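Local coordinates for protein endoribonuclease ToxN (Pectobacterium atrosepticum, PDB 2XDB) that acts as the RNA-cleaving toxin of a type III toxin-antitoxin system in phage defence, cutting within AAA(U/G) sequences and bound by repeats of the ToxI RNA, at residues 2-7 with 95-100; 43-48 with 152-157. All coordinates share one frame; numbering follows the deposited sequence.

Contact 1: 2-7 with 95-100. With SO4 (sulfate ion), chain D.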
ATOM      1  N   LYS A   2       1.825  -8.514   5.303  1.00 48.34           N
ATOM      2  CA  LYS A   2       1.222  -9.509   4.417  1.00 41.71           C
ATOM      3  C   LYS A   2       0.405  -8.869   3.307  1.00 48.18           C
ATOM      4  O   LYS A   2       0.125  -7.672   3.350  1.00 50.78           O
ATOM      5  CB  LYS A   2       0.360 -10.478   5.218  1.00 34.54           C
ATOM      6  CG  LYS A   2       1.143 -11.280   6.228  1.00 38.36           C
ATOM      7  CD  LYS A   2       0.291 -12.389   6.820  1.00 50.38           C
ATOM      8  CE  LYS A   2       1.071 -13.209   7.838  1.00 57.84           C
ATOM      9  NZ  LYS A   2       2.500 -13.344   7.436  1.00 65.27           N
ATOM     10  N   PHE A   3       0.028  -9.662   2.305  1.00 45.35           N
ATOM     11  CA  PHE A   3      -0.726  -9.128   1.174  1.00 41.97           C
ATOM     12  C   PHE A   3      -2.221  -9.135   1.454  1.00 48.42           C
ATOM     13  O   PHE A   3      -2.758 -10.148   1.913  1.00 48.61           O
ATOM     14  CB  PHE A   3      -0.426  -9.917  -0.100  1.00 40.88           C
ATOM     15  CG  PHE A   3       0.994  -9.844  -0.521  1.00 42.61           C
ATOM     16  CD1 PHE A   3       1.491  -8.711  -1.109  1.00 42.93           C
ATOM     17  CD2 PHE A   3       1.845 -10.910  -0.317  1.00 48.12           C
ATOM     18  CE1 PHE A   3       2.814  -8.640  -1.485  1.00 43.03           C
ATOM     19  CE2 PHE A   3       3.165 -10.847  -0.698  1.00 41.69           C
ATOM     20  CZ  PHE A   3       3.648  -9.709  -1.281  1.00 40.91           C
ATOM     21  N   TYR A   4      -2.882  -8.009   1.160  1.00 46.34           N
ATOM     22  CA  TYR A   4      -4.332  -7.867   1.331  1.00 43.73           C
ATOM     23  C   TYR A   4      -5.030  -7.424   0.058  1.00 46.68           C
ATOM     24  O   TYR A   4      -4.415  -6.839  -0.826  1.00 51.96           O
ATOM     25  CB  TYR A   4      -4.646  -6.809   2.373  1.00 39.49           C
ATOM     26  CG  TYR A   4      -4.280  -7.176   3.774  1.00 38.12           C
ATOM     27  CD1 TYR A   4      -5.250  -7.590   4.671  1.00 37.80           C
ATOM     28  CD2 TYR A   4      -2.968  -7.087   4.216  1.00 41.00           C
ATOM     29  CE1 TYR A   4      -4.926  -7.927   5.961  1.00 39.29           C
ATOM     30  CE2 TYR A   4      -2.630  -7.416   5.509  1.00 39.39           C
ATOM     31  CZ  TYR A   4      -3.611  -7.841   6.373  1.00 43.83           C
ATOM     32  OH  TYR A   4      -3.281  -8.171   7.657  1.00 48.25           O
ATOM     33  N   THR A   5      -6.325  -7.704  -0.020  1.00 44.54           N
ATOM     34  CA  THR A   5      -7.200  -6.993  -0.941  1.00 47.73           C
ATOM     35  C   THR A   5      -8.178  -6.215  -0.083  1.00 49.63           C
ATOM     36  O   THR A   5      -8.355  -6.517   1.104  1.00 55.18           O
ATOM     37  CB  THR A   5      -7.984  -7.920  -1.878  1.00 51.59           C
ATOM     38  OG1 THR A   5      -8.846  -8.777  -1.116  1.00 53.37           O
ATOM     39  CG2 THR A   5      -7.039  -8.753  -2.694  1.00 53.91           C
ATOM     40  N   ILE A   6      -8.793  -5.202  -0.673  1.00 40.94           N
ATOM     41  CA  ILE A   6      -9.744  -4.372   0.046  1.00 46.55           C
ATOM     42  C   ILE A   6     -11.029  -4.336  -0.774  1.00 51.71           C
ATOM     43  O   ILE A   6     -10.975  -4.367  -2.006  1.00 57.31           O
ATOM     44  CB  ILE A   6      -9.170  -2.961   0.275  1.00 42.16           C
ATOM     45  CG1 ILE A   6      -7.932  -3.054   1.161  1.00 44.59           C
ATOM     46  CG2 ILE A   6     -10.195  -2.038   0.914  1.00 44.53           C
ATOM     47  CD1 ILE A   6      -7.129  -1.763   1.256  1.00 47.72           C
ATOM     48  N   SER A   7     -12.182  -4.303  -0.108  1.00 45.49           N
ATOM     49  CA  SER A   7     -13.453  -4.328  -0.829  1.00 53.33           C
ATOM     50  C   SER A   7     -13.690  -3.019  -1.581  1.00 51.85           C
ATOM     51  O   SER A   7     -13.272  -1.960  -1.135  1.00 52.19           O
ATOM     52  CB  SER A   7     -14.614  -4.619   0.123  1.00 54.96           C
ATOM     53  OG  SER A   7     -14.959  -3.471   0.869  1.00 56.95           O
ATOM     54  N   ALA A  95     -13.086  -5.678   8.725  1.00 46.59           N
ATOM     55  CA  ALA A  95     -14.116  -6.387   7.971  1.00 46.67           C
ATOM     56  C   ALA A  95     -14.137  -6.058   6.483  1.00 54.69           C
ATOM     57  O   ALA A  95     -14.713  -6.809   5.707  1.00 56.39           O
ATOM     58  CB  ALA A  95     -15.494  -6.138   8.568  1.00 38.50           C
ATOM     59  N   GLU A  96     -13.543  -4.933   6.081  1.00 54.55           N
ATOM     60  CA  GLU A  96     -13.555  -4.554   4.668  1.00 50.01           C
ATOM     61  C   GLU A  96     -12.259  -4.954   3.958  1.00 51.76           C
ATOM     62  O   GLU A  96     -12.003  -4.575   2.808  1.00 53.87           O
ATOM     63  CB  GLU A  96     -13.803  -3.062   4.520  1.00 51.29           C
ATOM     64  CG  GLU A  96     -15.129  -2.601   5.082  1.00 61.40           C
ATOM     65  CD  GLU A  96     -16.287  -3.480   4.661  1.00 65.34           C
ATOM     66  OE1 GLU A  96     -17.175  -3.734   5.504  1.00 70.29           O
ATOM     67  OE2 GLU A  96     -16.312  -3.920   3.496  1.00 64.17           O
ATOM     68  N   VAL A  97     -11.458  -5.757   4.645  1.00 44.05           N
ATOM     69  CA  VAL A  97     -10.124  -6.083   4.192  1.00 41.54           C
ATOM     70  C   VAL A  97      -9.920  -7.587   4.202  1.00 47.55           C
ATOM     71  O   VAL A  97     -10.578  -8.292   4.943  1.00 52.36           O
ATOM     72  CB  VAL A  97      -9.117  -5.422   5.114  1.00 42.11           C
ATOM     73  CG1 VAL A  97      -8.066  -6.405   5.570  1.00 25.15           C
ATOM     74  CG2 VAL A  97      -8.536  -4.196   4.441  1.00 46.56           C
ATOM     75  N   SER A  98      -9.009  -8.093   3.385  1.00 50.78           N
ATOM     76  CA  SER A  98      -8.917  -9.538   3.265  1.00 53.89           C
ATOM     77  C   SER A  98      -7.550 -10.033   2.801  1.00 54.49           C
ATOM     78  O   SER A  98      -7.083  -9.651   1.728  1.00 57.86           O
ATOM     79  CB  SER A  98     -10.006 -10.028   2.318  1.00 54.48           C
ATOM     80  OG  SER A  98      -9.982 -11.434   2.228  1.00 65.77           O
ATOM     81  N   LEU A  99      -6.913 -10.874   3.615  1.00 43.85           N
ATOM     82  CA  LEU A  99      -5.608 -11.431   3.271  1.00 43.63           C
ATOM     83  C   LEU A  99      -5.688 -12.253   1.989  1.00 47.83           C
ATOM     84  O   LEU A  99      -6.660 -12.968   1.780  1.00 51.04           O
ATOM     85  CB  LEU A  99      -5.111 -12.343   4.392  1.00 40.66           C
ATOM     86  CG  LEU A  99      -4.540 -11.743   5.677  1.00 45.88           C
ATOM     87  CD1 LEU A  99      -4.431 -12.805   6.753  1.00 42.10           C
ATOM     88  CD2 LEU A  99      -3.176 -11.126   5.431  1.00 47.26           C
ATOM     89  N   LEU A 100      -4.678 -12.168   1.130  1.00 44.55           N
ATOM     90  CA  LEU A 100      -4.589 -13.139   0.044  1.00 47.26           C
ATOM     91  C   LEU A 100      -4.394 -14.507   0.699  1.00 51.49           C
ATOM     92  O   LEU A 100      -3.667 -14.630   1.685  1.00 52.84           O
ATOM     93  CB  LEU A 100      -3.413 -12.843  -0.900  1.00 47.66           C
ATOM     94  CG  LEU A 100      -3.288 -11.483  -1.601  1.00 44.99           C
ATOM     95  CD1 LEU A 100      -2.391 -11.590  -2.812  1.00 43.31           C
ATOM     96  CD2 LEU A 100      -4.630 -10.974  -2.030  1.00 36.73           C
TER
HETATM   97  S   SO4 D1164       2.320 -10.182  10.049  1.00140.96           S
HETATM   98  O1  SO4 D1164       3.088 -10.780   8.958  1.00140.63           O
HETATM   99  O2  SO4 D1164       3.238  -9.593  11.020  1.00142.13           O
HETATM  100  O3  SO4 D1164       1.429  -9.149   9.527  1.00137.89           O
HETATM  101  O4  SO4 D1164       1.523 -11.219  10.701  1.00142.87           O
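T5 and S98 face each other as a hydrogen-bonded antiparallel pair. T5 N donates a hydrogen bond to S98 O at 2.7 Å, nearly straight at 169°. S98 N returns the bond to T5 O at 2.8 Å, but more bent, at 139°. On either side of this pair the ladder goes on. L100 N bonds to F3 O, and S7 N to E96 O. Between these bonds lie the non-hydrogen-bonded pairs Y4-L99 and I6-V97.

I6 and V97 share one face of the ladder, T5 and S98 the other. I6 CG1 meets V97 CG2 at 3.5 Å. T5 CG2 also touches L100 CD2, the two side chains crossing at about a right angle. Y4 and L99 run side by side. The methyl L99 CD2 sits over one face of the Y4 ring, 3.7 Å from its centroid, in a CH-pi contact. The same methyl also meets K2 CB.

Strand 97-99 is the last strand of the antiparallel sheet and pairs with 3-6, which joins it to strand 35-42. The family belongs to the SH3-like clan.

At the far end S7 OG gives a hydrogen bond to the anti lone pair of E96 OE2, 3.0 Å away. S7 is the N-cap of helix 8-17, and its OG, set between backbone N and carbonyl carbon (chi1 77°), also receives a weak bond from Y10 N. Helix 109-123 covers F3 and L100 through L114. At the other end K2 NZ and M1 N both hold a sulfate, probably from the crystallisation liquor.

Contact 2: 43-48 with 152-157. With SO4 (sulfate ion), chain E.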
ATOM      1  N   GLN A  43      -2.444   5.756  16.764  1.00 42.71           N
ATOM      2  CA  GLN A  43      -3.677   6.394  17.198  1.00 41.13           C
ATOM      3  C   GLN A  43      -4.891   5.501  16.973  1.00 44.30           C
ATOM      4  O   GLN A  43      -5.982   5.982  16.676  1.00 46.57           O
ATOM      5  CB  GLN A  43      -3.871   7.713  16.456  1.00 43.08           C
ATOM      6  CG  GLN A  43      -2.916   8.795  16.880  1.00 53.94           C
ATOM      7  CD  GLN A  43      -3.132   9.233  18.322  1.00 63.76           C
ATOM      8  OE1 GLN A  43      -2.501  10.174  18.795  1.00 67.09           O
ATOM      9  NE2 GLN A  43      -4.032   8.555  19.023  1.00 70.04           N
ATOM     10  N   GLY A  44      -4.699   4.195  17.100  1.00 41.39           N
ATOM     11  CA  GLY A  44      -5.774   3.266  16.822  1.00 38.91           C
ATOM     12  C   GLY A  44      -6.157   3.128  15.356  1.00 46.41           C
ATOM     13  O   GLY A  44      -7.259   2.676  15.053  1.00 59.25           O
ATOM     14  N   HIS A  45      -5.267   3.498  14.435  1.00 40.99           N
ATOM     15  CA  HIS A  45      -5.522   3.238  13.019  1.00 40.64           C
ATOM     16  C   HIS A  45      -4.566   2.207  12.439  1.00 46.54           C
ATOM     17  O   HIS A  45      -3.406   2.131  12.839  1.00 52.99           O
ATOM     18  CB  HIS A  45      -5.441   4.521  12.202  1.00 36.82           C
ATOM     19  CG  HIS A  45      -6.159   5.670  12.827  1.00 44.54           C
ATOM     20  ND1 HIS A  45      -7.506   5.639  13.110  1.00 43.70           N
ATOM     21  CD2 HIS A  45      -5.715   6.883  13.231  1.00 48.14           C
ATOM     22  CE1 HIS A  45      -7.860   6.787  13.658  1.00 49.02           C
ATOM     23  NE2 HIS A  45      -6.793   7.561  13.739  1.00 45.71           N
ATOM     24  N   LYS A  46      -5.065   1.424  11.486  1.00 44.21           N
ATOM     25  CA  LYS A  46      -4.235   0.483  10.740  1.00 39.00           C
ATOM     26  C   LYS A  46      -4.183   0.877   9.276  1.00 41.23           C
ATOM     27  O   LYS A  46      -5.219   0.937   8.604  1.00 46.34           O
ATOM     28  CB  LYS A  46      -4.778  -0.938  10.887  1.00 33.19           C
ATOM     29  CG  LYS A  46      -4.799  -1.365  12.332  1.00 39.78           C
ATOM     30  CD  LYS A  46      -5.340  -2.751  12.558  1.00 41.42           C
ATOM     31  CE  LYS A  46      -5.173  -3.075  14.033  1.00 49.00           C
ATOM     32  NZ  LYS A  46      -5.720  -4.394  14.417  1.00 60.05           N
ATOM     33  N   TYR A  47      -2.978   1.154   8.789  1.00 35.05           N
ATOM     34  CA  TYR A  47      -2.795   1.548   7.404  1.00 31.85           C
ATOM     35  C   TYR A  47      -2.322   0.407   6.521  1.00 38.45           C
ATOM     36  O   TYR A  47      -1.457  -0.375   6.911  1.00 46.08           O
ATOM     37  CB  TYR A  47      -1.787   2.694   7.324  1.00 37.64           C
ATOM     38  CG  TYR A  47      -2.409   4.048   7.556  1.00 39.04           C
ATOM     39  CD1 TYR A  47      -2.871   4.811   6.490  1.00 40.16           C
ATOM     40  CD2 TYR A  47      -2.557   4.552   8.836  1.00 27.26           C
ATOM     41  CE1 TYR A  47      -3.455   6.036   6.693  1.00 36.49           C
ATOM     42  CE2 TYR A  47      -3.134   5.779   9.046  1.00 31.22           C
ATOM     43  CZ  TYR A  47      -3.588   6.513   7.972  1.00 39.51           C
ATOM     44  OH  TYR A  47      -4.168   7.739   8.185  1.00 45.47           O
ATOM     45  N   LEU A  48      -2.883   0.323   5.321  1.00 38.93           N
ATOM     46  CA  LEU A  48      -2.337  -0.539   4.280  1.00 37.45           C
ATOM     47  C   LEU A  48      -1.891   0.344   3.129  1.00 40.28           C
ATOM     48  O   LEU A  48      -2.482   1.395   2.888  1.00 43.30           O
ATOM     49  CB  LEU A  48      -3.387  -1.529   3.767  1.00 35.61           C
ATOM     50  CG  LEU A  48      -3.976  -2.524   4.759  1.00 40.96           C
ATOM     51  CD1 LEU A  48      -4.896  -3.507   4.028  1.00 38.99           C
ATOM     52  CD2 LEU A  48      -2.858  -3.262   5.483  1.00 41.30           C
ATOM     53  N   LEU A 152      -8.277  13.601   7.196  1.00 39.08           N
ATOM     54  CA  LEU A 152      -9.654  13.561   6.728  1.00 40.68           C
ATOM     55  C   LEU A 152     -10.130  12.105   6.678  1.00 49.14           C
ATOM     56  O   LEU A 152     -11.194  11.780   7.212  1.00 46.72           O
ATOM     57  CB  LEU A 152      -9.769  14.209   5.342  1.00 42.28           C
ATOM     58  CG  LEU A 152     -11.039  15.008   5.005  1.00 39.87           C
ATOM     59  CD1 LEU A 152     -11.428  14.896   3.527  1.00 32.65           C
ATOM     60  CD2 LEU A 152     -12.179  14.566   5.868  1.00 28.80           C
ATOM     61  N   LEU A 153      -9.338  11.237   6.040  1.00 43.40           N
ATOM     62  CA  LEU A 153      -9.655   9.820   5.985  1.00 36.41           C
ATOM     63  C   LEU A 153      -9.802   9.285   7.402  1.00 44.94           C
ATOM     64  O   LEU A 153     -10.748   8.558   7.712  1.00 44.45           O
ATOM     65  CB  LEU A 153      -8.573   9.029   5.249  1.00 31.88           C
ATOM     66  CG  LEU A 153      -8.442   9.263   3.748  1.00 35.24           C
ATOM     67  CD1 LEU A 153      -7.492   8.247   3.094  1.00 34.95           C
ATOM     68  CD2 LEU A 153      -9.797   9.187   3.098  1.00 31.56           C
ATOM     69  N   GLU A 154      -8.868   9.645   8.275  1.00 40.83           N
ATOM     70  CA  GLU A 154      -8.942   9.137   9.632  1.00 42.33           C
ATOM     71  C   GLU A 154     -10.208   9.603  10.302  1.00 43.11           C
ATOM     72  O   GLU A 154     -10.693   8.955  11.215  1.00 46.78           O
ATOM     73  CB  GLU A 154      -7.733   9.563  10.451  1.00 40.63           C
ATOM     74  CG  GLU A 154      -6.520   8.753  10.140  1.00 41.34           C
ATOM     75  CD  GLU A 154      -5.293   9.304  10.790  1.00 48.80           C
ATOM     76  OE1 GLU A 154      -4.194   9.014  10.277  1.00 47.22           O
ATOM     77  OE2 GLU A 154      -5.429  10.023  11.807  1.00 50.43           O
ATOM     78  N   GLU A 155     -10.730  10.738   9.843  1.00 43.31           N
ATOM     79  CA  GLU A 155     -11.911  11.348  10.433  1.00 38.22           C
ATOM     80  C   GLU A 155     -13.200  10.664   9.997  1.00 41.02           C
ATOM     81  O   GLU A 155     -14.100  10.528  10.806  1.00 48.81           O
ATOM     82  CB  GLU A 155     -11.971  12.844  10.100  1.00 45.31           C
ATOM     83  CG  GLU A 155     -13.215  13.578  10.628  1.00 45.56           C
ATOM     84  CD  GLU A 155     -13.051  14.139  12.047  1.00 52.10           C
ATOM     85  OE1 GLU A 155     -12.063  13.793  12.735  1.00 59.48           O
ATOM     86  OE2 GLU A 155     -13.921  14.924  12.483  1.00 47.04           O
ATOM     87  N   LYS A 156     -13.300  10.225   8.739  1.00 42.15           N
ATOM     88  CA  LYS A 156     -14.560   9.643   8.246  1.00 48.27           C
ATOM     89  C   LYS A 156     -14.608   8.112   8.150  1.00 48.63           C
ATOM     90  O   LYS A 156     -15.690   7.530   8.107  1.00 48.47           O
ATOM     91  CB  LYS A 156     -14.953  10.209   6.871  1.00 51.97           C
ATOM     92  CG  LYS A 156     -14.805  11.701   6.699  1.00 55.90           C
ATOM     93  CD  LYS A 156     -15.568  12.474   7.747  1.00 67.20           C
ATOM     94  CE  LYS A 156     -17.061  12.414   7.529  1.00 78.78           C
ATOM     95  NZ  LYS A 156     -17.706  13.642   8.096  1.00 87.07           N
ATOM     96  N   TYR A 157     -13.462   7.449   8.093  1.00 45.81           N
ATOM     97  CA  TYR A 157     -13.486   6.046   7.693  1.00 42.61           C
ATOM     98  C   TYR A 157     -14.345   5.134   8.572  1.00 48.62           C
ATOM     99  O   TYR A 157     -15.000   4.228   8.058  1.00 54.55           O
ATOM    100  CB  TYR A 157     -12.086   5.480   7.508  1.00 33.87           C
ATOM    101  CG  TYR A 157     -11.387   5.020   8.774  1.00 42.91           C
ATOM    102  CD1 TYR A 157     -11.323   3.668   9.110  1.00 48.96           C
ATOM    103  CD2 TYR A 157     -10.744   5.924   9.606  1.00 43.40           C
ATOM    104  CE1 TYR A 157     -10.652   3.234  10.258  1.00 40.58           C
ATOM    105  CE2 TYR A 157     -10.078   5.497  10.749  1.00 37.82           C
ATOM    106  CZ  TYR A 157     -10.039   4.154  11.065  1.00 36.35           C
ATOM    107  OH  TYR A 157      -9.365   3.741  12.187  1.00 37.88           O
TER
HETATM  108  S   SO4 E1165      -0.020   4.243  19.361  1.00132.33           S
HETATM  109  O1  SO4 E1165      -0.025   4.196  20.821  1.00135.50           O
HETATM  110  O2  SO4 E1165       1.357   4.327  18.881  1.00133.64           O
HETATM  111  O3  SO4 E1165      -0.649   3.031  18.837  1.00130.03           O
HETATM  112  O4  SO4 E1165      -0.756   5.422  18.911  1.00128.02           O
HETATM  113  O   HOH W   1      -6.585  10.556  14.362  1.00 57.37           O
HETATM  114  O   HOH W   2      -8.284   1.507  11.231  1.00 79.90           O
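H45 meets both E154 and Y157, each at a different part of its ring. E154 crosses the imidazole at about a right angle, with CG over one face, 3.9 Å from the ring centroid, in a CH-pi contact. Q43 O lies over the opposite face. Y157 comes to the edge instead. Its OH lies in the imidazole plane and shares a hydrogen bond of 2.8 Å with H45 ND1. The ring planes are 74° apart. Y157 CG sits between the backbone N and the carbonyl carbon (chi1 83°), which turns the ring toward the strand.

The contact joins the start of strand 45-52 to the C-terminal helix 150-156. The helix packs beside the antiparallel sheet of this SH3-clan fold.

The E154 chain is extended beyond CG and brings its carboxylate to Y47. Y47 OH donates a hydrogen bond to E154 OE1, modelled at 2.5 Å. The carboxylate is turned 70° from the Y47 ring, while OE1 itself lies in the ring plane. R136 NE makes a salt bridge to the same oxygen, which would favour a charged carboxylate. E154 OE2 makes no direct hydrogen bond to H45 NE2. Instead it accepts one from a water that also bonds NE2 of H45, at 3.1 Å from that nitrogen. A second water bridges K46 N and Y157 OH. G44 O accepts a hydrogen bond from NH2 of R158, the residue after Y157. Q43 N donates one of 2.8 Å to O4 of a sulfate, probably from the crystallisation liquor.

Overall arrangement
Contacts 1 and 2 reach the same antiparallel sheet, with centres 16 Å apart. Contact 1 closes one edge of it by strand pairing. Contact 2 joins helix 150-156 to the beginning of strand 45-52 by side chains. Strand 35-42 lies between 3-6 and 45-52 in the sheet, yet the contacts still touch through L48, a residue of 43-48 that does not itself meet 152-157. Its CD1 packs on Y4 CB and on V97 CG2, each at 3.7 Å. Helix 8-17 also connects them, since S7 caps it and Y157 rests on it. Along the chain the segments alternate. The bound RNA is near but not touching: its nearest atoms are about 11 Å from contact 1 and about 10 Å from contact 2.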